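Long-range contacts in endo-1,4-b-d-mannanase (Trichoderma reesei, PDB 1QNR), which hydrolyses internal beta-1,4-mannosidic linkages in the backbone of mannans, as a glycoside hydrolase of family 5: residues C26-F31 and W306-T311; I70-L75 and L89-Y94; G238-Y243 and N255-T260. All blocks are in the same frame, centred on the assembly; numbering follows the deposited sequence.

Contact 1: residues C26-F31 and W306-T311; sequences CYWCSF and WQWGDT
Trp28 sets the edge of its indole against the chain at Trp308, and the tight part of the contact is built round that ring. Trp28 CG lies between its backbone N and carbonyl carbon (chi1 48°), on a CB directed toward residues 306-311. Its NE1 donates to Trp308 O at 3.2 Å, with the acceptor in the plane of the indole but a bent N-H...O angle of 141°. Farther along the same rim, Trp28 CZ2 lies 4.0 Å from Trp308 CD1, and Trp28 CH2 4.1 Å from Asp310 CB. Over the middle of one face sits Cys26 SG, half of the disulfide to Cys29, so a broad polarisable ring meets sulfur while its polar edge serves a backbone carbonyl. An alanine at Trp28 would probably leave Trp308 O without this donor and open a gap between the disulfide and Asp310 CB.

Tyr27 and Trp306 form the looser side, where both residues are partly exposed. Their six-membered rings meet rim to rim with planes only 6° apart, Tyr27 CD2 being 3.7 Å from Trp306 CH2. Water bridges the polar atoms here: one molecule accepts from Tyr27 N at 2.9 Å and donates to Gln307 OE1 at 2.8 Å. A second joins Tyr27 OH to Gln307 NE2, weakly at the amide; Tyr27 OH also bonds Asn319.

A cis peptide precedes Gln307, as is common after the tryptophan near the end of the eighth strand in glycosidases of this clan. The contact thus belongs to the closing seam of a TIM barrel, where the loop after strand 21-25 packs on the end of neighbouring strand 300-309.

Contact 2: residues I70-L75 and L89-Y94; sequences IWFQKL and LQTLDY
Phe72 offers Leu89 a face and Thr91 an edge, and these two approaches define how the chain just before strand 73-74 rests on the start of helix 90-102. Leu89 CD2 stands 3.9 Å from the centroid of the Phe72 ring, only 18° off its normal, in a CH-pi contact. The methyl is displaced toward the root of the ring, its nearest atom being Phe72 CG at 3.7 Å. A branched leucine suits this place because one of its methyls can be laid on the flat ring while the side chains cross at a slant. Phe72 CG lies anti to the carbonyl carbon (chi1 -65°), which carries the root of the ring toward the helix, although the CB itself does not point straight at it.

At the rim of the ring, close to its plane, Thr91 OG1 comes 3.5 Å from Phe72 CE1. This hydroxyl is not left to the ring for company: Ser30 O and Gly88 O both lie within bonding distance and probably share or compete for its single proton. The other branch of Thr91, CG2, meets Ile70 CD1 tip to tip at 3.7 Å, so threonine serves a polar and an apolar neighbour from one CB. Leu92 CB touches Phe72 CZ more distantly, at 4.3 Å, and Tyr147 of helix 138-155 also packs against Phe72.

The chemistry is therefore that of a small apolar core. Cohesion between the segments rests on dispersion and the CH-pi contact, and is likely helped slightly by the electropositive C-H rim of the phenyl ring facing a threonine oxygen, while that hydroxyl's one proton is probably divided between backbone carbonyls outside both segments.

Contact 3: residues G238-Y243 and N255-T260; sequences GTFHLY and NGWIQT
Trp257 reaches from its helix to the strand and binds a backbone carbonyl there. Its CB leaves the helix in the direction of the strand, and CG is anti to the backbone N, beside the carbonyl carbon (chi1 -176°). Trp257 CD1 meets His241 O (3.7 Å) and Leu242 CD1 (3.8 Å). Next comes Trp257 NE1, which donates to His241 O at 2.8 Å; the N-H...O angle is 140°, and the oxygen stands somewhat out of the indole plane. The same nitrogen lies 3.7 Å from Phe240 CD2, and beyond it Trp257 CE2 is 3.8 Å from His241 O. Outside the segments, Tyr218 meets the indole edge-to-face and Pro217 touches it.

Tryptophan suits the position because it combines a large apolar surface for Phe240 and Leu242 with one N-H for the carbonyl between them. The Phe240 ring stands nearly perpendicular to the five-membered ring of Trp257. Phe240 CE2 reaches on to Ile258, 3.9 Å from Ile258 CA and 4.0 Å from Ile258 CG1, the two side chains crossing at about a right angle. On the other side of the strand, the His241 CB points away from the helix, and its imidazole is held by Glu169 at ND1 and Glu275 at NE2.

Strand 238-242 and helix 255-260 run antiparallel, at 175° with their axes 9.7 Å apart. Strand 238-242, helix 253-267 and strand 272-277 form a right-handed beta-alpha-beta unit of the barrel, with short helix 244-247 in the first connection. Phe240 stacks on His261 farther along the helix, and Trp290 of helix 283-295 packs on Leu242 and Ile258.

Overall arrangement
The three contacts sit round one TIM barrel. Contacts 1 and 2, with centres 16 Å apart, adjoin directly: Ser30 OG lies 3.9 Å from Leu92 CD1, and Phe31 CE1 packs 3.9 Å from Phe72 CE2. Contact 3 shares the barrel sheet with contact 1, its centre 22 Å away, and Tyr243 OH approaches Trp306 CB at 3.1 Å. Contacts 2 and 3 lie on opposite sides of the chain's centre, about 17 Å apart at their nearest atoms. Tyr243 touches a mannose unit, and Tyr27 a glycerol probably from the crystallisation liquor. By family and position at the carboxyl ends of the strands, contacts 1 and 3 probably border the substrate cleft.

Contact 1: residues C26-F31 and W306-T311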
# COMPACT_ATOMS: atom_id res chain seq x y z
N CYS A 26 -7.50 -1.15 -3.29
CA CYS A 26 -8.59 -0.30 -3.81
C CYS A 26 -8.18 1.14 -3.72
O CYS A 26 -8.64 1.94 -2.88
CB CYS A 26 -9.88 -0.58 -3.03
SG CYS A 26 -11.31 0.36 -3.79
N TYR A 27 -7.20 1.57 -4.58
CA TYR A 27 -6.64 2.92 -4.45
C TYR A 27 -7.74 3.96 -4.54
O TYR A 27 -7.68 5.00 -3.83
CB TYR A 27 -5.48 3.21 -5.47
CG TYR A 27 -5.96 3.54 -6.88
CD1 TYR A 27 -6.32 4.87 -7.21
CD2 TYR A 27 -6.04 2.56 -7.84
CE1 TYR A 27 -6.80 5.13 -8.51
CE2 TYR A 27 -6.50 2.82 -9.14
CZ TYR A 27 -6.85 4.13 -9.43
OH TYR A 27 -7.31 4.42 -10.74
N TRP A 28 -8.69 3.66 -5.43
CA TRP A 28 -9.69 4.63 -5.89
C TRP A 28 -10.84 4.79 -4.89
O TRP A 28 -11.63 5.77 -4.95
CB TRP A 28 -10.21 4.15 -7.28
CG TRP A 28 -10.60 2.69 -7.35
CD1 TRP A 28 -9.83 1.67 -7.85
CD2 TRP A 28 -11.86 2.06 -6.92
NE1 TRP A 28 -10.51 0.44 -7.71
CE2 TRP A 28 -11.75 0.67 -7.16
CE3 TRP A 28 -13.07 2.54 -6.34
CZ2 TRP A 28 -12.78 -0.27 -6.93
CZ3 TRP A 28 -14.08 1.59 -6.05
CH2 TRP A 28 -13.91 0.22 -6.34
N CYS A 29 -10.89 3.91 -3.88
CA CYS A 29 -11.93 4.03 -2.86
C CYS A 29 -11.87 5.37 -2.13
O CYS A 29 -12.86 6.04 -1.75
CB CYS A 29 -11.69 2.84 -1.84
SG CYS A 29 -12.42 1.18 -2.33
N SER A 30 -10.60 5.88 -1.96
CA SER A 30 -10.39 7.17 -1.26
C SER A 30 -10.93 8.40 -1.97
O SER A 30 -11.00 9.46 -1.31
CB SER A 30 -8.82 7.46 -1.18
OG SER A 30 -8.28 6.33 -0.46
N PHE A 31 -11.27 8.29 -3.26
CA PHE A 31 -11.69 9.49 -4.02
C PHE A 31 -13.17 9.40 -4.40
O PHE A 31 -13.66 10.24 -5.17
CB PHE A 31 -10.79 9.58 -5.30
CG PHE A 31 -9.30 9.48 -5.04
CD1 PHE A 31 -8.74 10.13 -3.91
CD2 PHE A 31 -8.47 8.85 -5.96
CE1 PHE A 31 -7.33 10.02 -3.70
CE2 PHE A 31 -7.09 8.82 -5.77
CZ PHE A 31 -6.52 9.35 -4.62
N TRP A 306 -3.61 -6.94 -6.71
CA TRP A 306 -3.93 -5.69 -7.41
C TRP A 306 -4.83 -6.04 -8.58
O TRP A 306 -4.35 -6.79 -9.51
CB TRP A 306 -2.61 -4.98 -7.90
CG TRP A 306 -2.95 -3.67 -8.58
CD1 TRP A 306 -3.33 -3.50 -9.89
CD2 TRP A 306 -2.93 -2.35 -8.00
NE1 TRP A 306 -3.58 -2.16 -10.14
CE2 TRP A 306 -3.31 -1.41 -8.99
CE3 TRP A 306 -2.58 -1.88 -6.72
CZ2 TRP A 306 -3.42 -0.06 -8.76
CZ3 TRP A 306 -2.62 -0.48 -6.50
CH2 TRP A 306 -3.05 0.43 -7.49
N GLN A 307 -6.14 -5.71 -8.64
CA GLN A 307 -6.81 -4.82 -7.69
C GLN A 307 -8.32 -5.10 -7.75
O GLN A 307 -8.84 -5.74 -8.69
CB GLN A 307 -6.61 -3.34 -8.06
CG GLN A 307 -7.18 -2.93 -9.46
CD GLN A 307 -7.17 -1.41 -9.69
OE1 GLN A 307 -7.33 -0.56 -8.81
NE2 GLN A 307 -7.02 -1.00 -10.99
N TRP A 308 -9.06 -4.62 -6.71
CA TRP A 308 -10.52 -4.73 -6.73
C TRP A 308 -11.18 -3.88 -7.82
O TRP A 308 -10.76 -2.73 -8.02
CB TRP A 308 -11.03 -4.21 -5.33
CG TRP A 308 -12.48 -4.56 -5.00
CD1 TRP A 308 -13.58 -3.80 -5.18
CD2 TRP A 308 -12.90 -5.86 -4.54
NE1 TRP A 308 -14.72 -4.53 -4.75
CE2 TRP A 308 -14.31 -5.83 -4.41
CE3 TRP A 308 -12.19 -7.04 -4.18
CZ2 TRP A 308 -15.08 -6.92 -3.94
CZ3 TRP A 308 -12.96 -8.13 -3.71
CH2 TRP A 308 -14.40 -8.06 -3.62
N GLY A 309 -12.20 -4.46 -8.48
CA GLY A 309 -13.09 -3.66 -9.38
C GLY A 309 -14.54 -3.86 -8.90
O GLY A 309 -14.86 -4.95 -8.41
N ASP A 310 -15.30 -2.76 -8.98
CA ASP A 310 -16.71 -2.91 -8.55
C ASP A 310 -17.59 -1.94 -9.34
O ASP A 310 -17.10 -1.16 -10.20
CB ASP A 310 -16.82 -2.62 -7.02
CG ASP A 310 -17.84 -3.53 -6.34
OD1 ASP A 310 -18.93 -3.83 -6.93
OD2 ASP A 310 -17.57 -3.92 -5.16
N THR A 311 -18.90 -2.03 -9.15
CA THR A 311 -19.86 -1.17 -9.84
C THR A 311 -20.88 -0.63 -8.87
O THR A 311 -21.00 -1.17 -7.71
CB THR A 311 -20.59 -1.94 -10.99
OG1 THR A 311 -21.46 -2.95 -10.43
CG2 THR A 311 -19.60 -2.57 -11.96
O HOH W 1 -6.04 -0.48 -6.32
O HOH W 2 -7.16 2.12 -12.34

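Contact 2: residues I70-L75 and L89-Y94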
# COMPACT_ATOMS: atom_id res chain seq x y z
N ILE A 70 -11.87 16.38 -6.33
CA ILE A 70 -11.17 16.07 -5.06
C ILE A 70 -9.68 16.43 -5.17
O ILE A 70 -9.01 16.18 -6.20
CB ILE A 70 -11.30 14.55 -4.79
CG1 ILE A 70 -12.79 14.14 -4.67
CG2 ILE A 70 -10.56 14.13 -3.51
CD1 ILE A 70 -13.57 15.02 -3.77
N TRP A 71 -9.16 16.99 -4.08
CA TRP A 71 -7.72 17.22 -3.89
C TRP A 71 -7.37 17.20 -2.41
O TRP A 71 -8.20 17.75 -1.64
CB TRP A 71 -7.25 18.54 -4.59
CG TRP A 71 -7.88 19.80 -4.07
CD1 TRP A 71 -9.17 20.21 -4.34
CD2 TRP A 71 -7.30 20.81 -3.24
NE1 TRP A 71 -9.39 21.43 -3.73
CE2 TRP A 71 -8.28 21.82 -3.02
CE3 TRP A 71 -6.03 20.94 -2.60
CZ2 TRP A 71 -7.98 22.93 -2.23
CZ3 TRP A 71 -5.74 22.06 -1.81
CH2 TRP A 71 -6.73 23.05 -1.64
N PHE A 72 -6.23 16.56 -2.00
CA PHE A 72 -5.91 16.55 -0.56
C PHE A 72 -4.84 17.62 -0.27
O PHE A 72 -4.82 18.10 0.89
CB PHE A 72 -5.43 15.18 -0.12
CG PHE A 72 -6.47 14.03 -0.20
CD1 PHE A 72 -7.84 14.28 -0.36
CD2 PHE A 72 -6.05 12.71 -0.07
CE1 PHE A 72 -8.74 13.20 -0.42
CE2 PHE A 72 -6.94 11.63 -0.13
CZ PHE A 72 -8.29 11.91 -0.30
N GLN A 73 -3.94 17.96 -1.18
CA GLN A 73 -2.86 18.94 -0.88
C GLN A 73 -2.46 19.67 -2.17
O GLN A 73 -2.28 18.99 -3.22
CB GLN A 73 -1.67 18.13 -0.27
CG GLN A 73 -0.47 19.05 0.07
CD GLN A 73 0.65 18.34 0.77
OE1 GLN A 73 1.24 18.79 1.78
NE2 GLN A 73 1.11 17.14 0.28
N LYS A 74 -2.26 21.01 -2.04
CA LYS A 74 -1.74 21.82 -3.17
C LYS A 74 -0.32 22.23 -2.78
O LYS A 74 -0.10 22.81 -1.70
CB LYS A 74 -2.64 23.06 -3.35
CG LYS A 74 -1.96 24.00 -4.40
CD LYS A 74 -2.80 25.26 -4.68
CE LYS A 74 -1.92 26.24 -5.47
NZ LYS A 74 -2.54 27.61 -5.57
N LEU A 75 0.64 21.88 -3.63
CA LEU A 75 2.06 22.11 -3.41
C LEU A 75 2.52 23.33 -4.20
O LEU A 75 2.39 23.31 -5.41
CB LEU A 75 2.88 20.85 -3.78
CG LEU A 75 2.51 19.66 -2.84
CD1 LEU A 75 3.05 18.37 -3.41
CD2 LEU A 75 3.01 19.93 -1.42
N LEU A 89 -9.92 15.97 2.52
CA LEU A 89 -9.75 14.77 3.39
C LEU A 89 -11.05 14.27 3.98
O LEU A 89 -11.02 13.18 4.52
CB LEU A 89 -8.67 15.09 4.42
CG LEU A 89 -7.23 15.06 3.89
CD1 LEU A 89 -6.28 15.70 4.92
CD2 LEU A 89 -6.79 13.67 3.49
N GLN A 90 -12.15 15.06 3.95
CA GLN A 90 -13.42 14.45 4.38
C GLN A 90 -13.80 13.29 3.51
O GLN A 90 -14.56 12.40 4.06
CB GLN A 90 -14.52 15.56 4.34
CG GLN A 90 -14.31 16.66 5.35
CD GLN A 90 -15.43 17.71 5.38
OE1 GLN A 90 -16.57 17.34 5.11
NE2 GLN A 90 -15.09 18.93 5.75
N THR A 91 -13.41 13.05 2.27
CA THR A 91 -13.68 11.84 1.50
C THR A 91 -12.94 10.67 2.18
O THR A 91 -13.53 9.58 2.34
CB THR A 91 -13.40 11.79 -0.05
OG1 THR A 91 -11.97 11.98 -0.25
CG2 THR A 91 -14.06 13.05 -0.64
N LEU A 92 -11.65 10.88 2.57
CA LEU A 92 -10.95 9.79 3.32
C LEU A 92 -11.54 9.56 4.72
O LEU A 92 -11.60 8.36 5.13
CB LEU A 92 -9.46 10.18 3.43
CG LEU A 92 -8.51 9.09 4.00
CD1 LEU A 92 -8.51 7.81 3.17
CD2 LEU A 92 -7.08 9.67 4.07
N ASP A 93 -12.13 10.60 5.34
CA ASP A 93 -12.74 10.33 6.66
C ASP A 93 -13.88 9.31 6.51
O ASP A 93 -14.11 8.45 7.37
CB ASP A 93 -13.37 11.61 7.25
CG ASP A 93 -12.39 12.68 7.67
OD1 ASP A 93 -11.18 12.42 7.82
OD2 ASP A 93 -12.89 13.83 7.94
N TYR A 94 -14.68 9.40 5.42
CA TYR A 94 -15.79 8.46 5.23
C TYR A 94 -15.31 7.03 5.01
O TYR A 94 -15.92 6.04 5.40
CB TYR A 94 -16.81 8.95 4.16
CG TYR A 94 -18.09 8.08 4.28
CD1 TYR A 94 -19.01 8.32 5.31
CD2 TYR A 94 -18.31 6.98 3.46
CE1 TYR A 94 -20.12 7.51 5.48
CE2 TYR A 94 -19.42 6.17 3.64
CZ TYR A 94 -20.32 6.43 4.64
OH TYR A 94 -21.47 5.65 4.81

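Contact 3: residues G238-Y243 and N255-T260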
# COMPACT_ATOMS: atom_id res chain seq x y z
N GLY A 238 7.74 -6.24 6.51
CA GLY A 238 8.21 -5.94 5.15
C GLY A 238 7.07 -5.99 4.13
O GLY A 238 6.06 -6.71 4.35
N THR A 239 7.21 -5.26 3.02
CA THR A 239 6.27 -5.33 1.89
C THR A 239 7.03 -5.69 0.62
O THR A 239 8.20 -5.28 0.40
CB THR A 239 5.57 -3.94 1.61
OG1 THR A 239 6.56 -2.88 1.53
CG2 THR A 239 4.58 -3.62 2.76
N PHE A 240 6.36 -6.44 -0.28
CA PHE A 240 6.94 -6.63 -1.63
C PHE A 240 5.81 -6.78 -2.66
O PHE A 240 4.68 -7.13 -2.29
CB PHE A 240 7.93 -7.79 -1.77
CG PHE A 240 7.33 -9.15 -1.49
CD1 PHE A 240 7.25 -9.65 -0.21
CD2 PHE A 240 6.85 -9.93 -2.54
CE1 PHE A 240 6.74 -10.93 0.11
CE2 PHE A 240 6.29 -11.23 -2.26
CZ PHE A 240 6.25 -11.70 -0.92
N HIS A 241 6.07 -6.38 -3.92
CA HIS A 241 5.08 -6.40 -5.01
C HIS A 241 5.58 -7.34 -6.15
O HIS A 241 6.69 -7.79 -6.02
CB HIS A 241 4.90 -4.95 -5.57
CG HIS A 241 4.40 -3.93 -4.55
ND1 HIS A 241 4.23 -2.59 -4.86
CD2 HIS A 241 4.10 -3.98 -3.23
CE1 HIS A 241 3.76 -1.91 -3.84
NE2 HIS A 241 3.71 -2.73 -2.78
N LEU A 242 4.70 -7.63 -7.13
CA LEU A 242 5.17 -8.62 -8.14
C LEU A 242 4.41 -8.36 -9.47
O LEU A 242 3.19 -8.55 -9.59
CB LEU A 242 4.88 -10.05 -7.71
CG LEU A 242 5.10 -11.20 -8.72
CD1 LEU A 242 6.59 -11.23 -9.18
CD2 LEU A 242 4.72 -12.56 -8.08
N TYR A 243 5.21 -8.01 -10.51
CA TYR A 243 4.65 -7.74 -11.84
C TYR A 243 5.59 -8.21 -12.96
O TYR A 243 6.33 -7.43 -13.55
CB TYR A 243 4.39 -6.23 -12.02
CG TYR A 243 3.25 -5.66 -11.12
CD1 TYR A 243 1.93 -5.87 -11.47
CD2 TYR A 243 3.59 -4.98 -9.98
CE1 TYR A 243 0.92 -5.37 -10.64
CE2 TYR A 243 2.60 -4.50 -9.10
CZ TYR A 243 1.29 -4.67 -9.48
OH TYR A 243 0.24 -4.12 -8.73
N ASN A 255 7.13 -17.46 -7.97
CA ASN A 255 7.15 -18.31 -6.76
C ASN A 255 8.46 -18.12 -6.00
O ASN A 255 8.45 -18.00 -4.77
CB ASN A 255 6.94 -19.81 -7.15
CG ASN A 255 5.55 -19.92 -7.76
OD1 ASN A 255 4.49 -19.78 -7.11
ND2 ASN A 255 5.45 -20.13 -9.10
N GLY A 256 9.61 -18.12 -6.71
CA GLY A 256 10.89 -17.89 -6.04
C GLY A 256 11.00 -16.48 -5.44
O GLY A 256 11.64 -16.26 -4.40
N TRP A 257 10.43 -15.47 -6.15
CA TRP A 257 10.37 -14.10 -5.60
C TRP A 257 9.64 -14.06 -4.23
O TRP A 257 10.14 -13.40 -3.28
CB TRP A 257 9.67 -13.19 -6.62
CG TRP A 257 9.60 -11.73 -6.28
CD1 TRP A 257 8.48 -11.02 -5.89
CD2 TRP A 257 10.65 -10.75 -6.36
NE1 TRP A 257 8.77 -9.69 -5.67
CE2 TRP A 257 10.12 -9.50 -5.99
CE3 TRP A 257 12.02 -10.80 -6.72
CZ2 TRP A 257 10.86 -8.31 -6.02
CZ3 TRP A 257 12.77 -9.64 -6.70
CH2 TRP A 257 12.19 -8.41 -6.36
N ILE A 258 8.50 -14.76 -4.13
CA ILE A 258 7.82 -14.82 -2.81
C ILE A 258 8.71 -15.52 -1.80
O ILE A 258 8.83 -15.07 -0.64
CB ILE A 258 6.48 -15.61 -3.01
CG1 ILE A 258 5.52 -14.81 -3.92
CG2 ILE A 258 5.85 -15.89 -1.64
CD1 ILE A 258 4.40 -15.73 -4.50
N GLN A 259 9.28 -16.71 -2.16
CA GLN A 259 10.07 -17.48 -1.19
C GLN A 259 11.30 -16.68 -0.68
O GLN A 259 11.58 -16.74 0.53
CB GLN A 259 10.56 -18.80 -1.85
CG GLN A 259 9.38 -19.73 -2.17
CD GLN A 259 9.78 -20.93 -3.04
OE1 GLN A 259 10.65 -20.85 -3.88
NE2 GLN A 259 9.06 -22.02 -2.75
N THR A 260 12.04 -16.00 -1.56
CA THR A 260 13.22 -15.26 -1.09
C THR A 260 12.85 -14.10 -0.17
O THR A 260 13.56 -13.82 0.82
CB THR A 260 14.10 -14.74 -2.22
OG1 THR A 260 13.33 -13.97 -3.16
CG2 THR A 260 14.77 -15.89 -3.03